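Local coordinates for 2-keto-3-deoxy-D-arabinonate dehydratase (Sulfolobus solfataricus, PDB 2Q18) that catalyses the dehydration of 2-dehydro-3-deoxy-D-arabinonate to 2,5-dioxopentanoate in a pentose oxidation pathway that leads from D-arabinonate to 2-oxoglutarate, at the interface of chains A and B. Residues are numbered along the deposited sequence; one frame, centred on the assembly and turned at random. Chains: chain A/B, 2-keto-3-deoxy-D-arabinonate dehydratase.

The interface of chains A and B. Residues chain A 134-136, 184, 289-290; chain B 242-243.
The loop after helix 233-241 of chain B, carrying B:Arg242 and B:Asp243, meets three loops of chain A: the one after strand 131-133, the one with A:Tyr184, and the tail after strand 280-288. The protein is a homotetramer of the FAH family; the interface is two-fold symmetric, and this contact recurs with the chains exchanged. B:Asp243 points its carboxylate at A:Ser135. Its OD2 accepts a hydrogen bond from the backbone N of A:Ser135, 2.7 Å away, which comes from above the carboxylate plane. The hydroxyl OG of A:Ser135 hydrogen-bonds the same oxygen at 2.8 Å, on the syn side. With chi1 at 62°, OG lies between the backbone N and carbonyl carbon of its own residue, which lets N and OG share OD2. OD1 lies against CB of A:Arg289, 3.5 Å away, where the two side chains slide past each other in opposite directions. OD1 also binds a water that touches A:Ser135 OG and the carbonyl O of A:Arg290. A second water joins NE of A:Arg289 to the carbonyl O of B:Asp243. CB of A:Tyr184 lies 3.3 Å from that carbonyl O.

B:Arg242 bends at chi3 (-70°) and sends NH1 to A:Asp136 OD2, a salt bridge of 3.0 Å. OD2 lies in the guanidinium plane of B:Arg242, while NH1 comes to OD2 on the anti side, tilted 27° out of the carboxylate plane. A:Arg134 grips A:Asp136 side-on, with NE 2.9 Å from OD1 and NH2 on the syn side of OD2. This grip probably holds the carboxylate in place for B:Arg242. CG of A:Arg134 sits 3.6 Å above the centre of the A:Tyr184 ring.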
# COMPACT_ATOMS: atom_id res chain seq x y z
N ARG A 134 -3.16 36.12 -5.09
CA ARG A 134 -4.60 35.90 -5.18
C ARG A 134 -5.21 36.82 -6.25
O ARG A 134 -4.77 37.96 -6.42
CB ARG A 134 -5.27 36.17 -3.83
CG ARG A 134 -4.96 35.15 -2.72
CD ARG A 134 -5.68 35.53 -1.41
NE ARG A 134 -7.12 35.66 -1.64
CZ ARG A 134 -8.04 34.79 -1.26
NH1 ARG A 134 -7.71 33.70 -0.56
NH2 ARG A 134 -9.31 35.02 -1.57
N SER A 135 -6.22 36.31 -6.95
CA SER A 135 -6.94 37.06 -7.97
C SER A 135 -7.60 38.33 -7.41
O SER A 135 -7.83 39.29 -8.15
CB SER A 135 -8.01 36.18 -8.62
OG SER A 135 -8.97 35.76 -7.66
N ASP A 136 -7.89 38.32 -6.11
CA ASP A 136 -8.60 39.42 -5.46
C ASP A 136 -7.71 40.25 -4.54
O ASP A 136 -8.21 41.01 -3.71
CB ASP A 136 -9.84 38.91 -4.71
CG ASP A 136 -9.50 37.91 -3.60
OD1 ASP A 136 -8.32 37.52 -3.45
OD2 ASP A 136 -10.44 37.51 -2.88
N TYR A 184 -3.72 29.72 0.64
CA TYR A 184 -4.23 29.53 -0.72
C TYR A 184 -3.17 28.82 -1.57
O TYR A 184 -2.04 28.65 -1.13
CB TYR A 184 -4.64 30.88 -1.35
CG TYR A 184 -3.52 31.91 -1.40
CD1 TYR A 184 -2.70 32.01 -2.52
CD2 TYR A 184 -3.29 32.78 -0.33
CE1 TYR A 184 -1.66 32.94 -2.57
CE2 TYR A 184 -2.26 33.72 -0.38
CZ TYR A 184 -1.46 33.79 -1.50
OH TYR A 184 -0.44 34.71 -1.58
N ARG A 289 -3.05 35.08 -10.08
CA ARG A 289 -4.23 34.26 -10.34
C ARG A 289 -5.31 35.06 -11.06
O ARG A 289 -5.49 36.25 -10.80
CB ARG A 289 -4.79 33.66 -9.04
CG ARG A 289 -3.84 32.75 -8.27
CD ARG A 289 -3.51 31.46 -9.02
NE ARG A 289 -2.92 30.45 -8.13
CZ ARG A 289 -2.02 29.54 -8.51
NH1 ARG A 289 -1.56 28.67 -7.62
NH2 ARG A 289 -1.58 29.49 -9.76
N ARG A 290 -6.00 34.39 -11.98
CA ARG A 290 -7.06 34.99 -12.78
C ARG A 290 -8.42 34.81 -12.11
O ARG A 290 -8.69 33.77 -11.51
CB ARG A 290 -7.06 34.36 -14.18
CG ARG A 290 -8.18 34.82 -15.12
CD ARG A 290 -8.21 34.00 -16.40
NE ARG A 290 -9.43 34.25 -17.19
CZ ARG A 290 -9.56 35.24 -18.07
NH1 ARG A 290 -8.56 36.08 -18.31
NH2 ARG A 290 -10.71 35.38 -18.73
N ARG B 242 -11.95 30.14 -3.43
CA ARG B 242 -11.29 31.13 -4.28
C ARG B 242 -9.77 31.05 -4.18
O ARG B 242 -9.20 31.32 -3.12
CB ARG B 242 -11.75 32.55 -3.95
CG ARG B 242 -11.12 33.62 -4.83
CD ARG B 242 -11.63 35.01 -4.49
NE ARG B 242 -13.02 35.20 -4.89
CZ ARG B 242 -13.70 36.33 -4.70
NH1 ARG B 242 -13.12 37.37 -4.12
NH2 ARG B 242 -14.97 36.41 -5.09
N ASP B 243 -9.13 30.68 -5.29
CA ASP B 243 -7.67 30.51 -5.38
C ASP B 243 -7.13 29.53 -4.33
O ASP B 243 -5.95 29.54 -4.00
CB ASP B 243 -6.96 31.87 -5.27
CG ASP B 243 -7.38 32.84 -6.37
OD1 ASP B 243 -7.64 32.39 -7.50
OD2 ASP B 243 -7.46 34.05 -6.09
O HOH W 1 -9.70 31.47 -0.34
O HOH W 2 -3.74 30.58 -5.62
O HOH W 3 -9.82 32.90 -8.96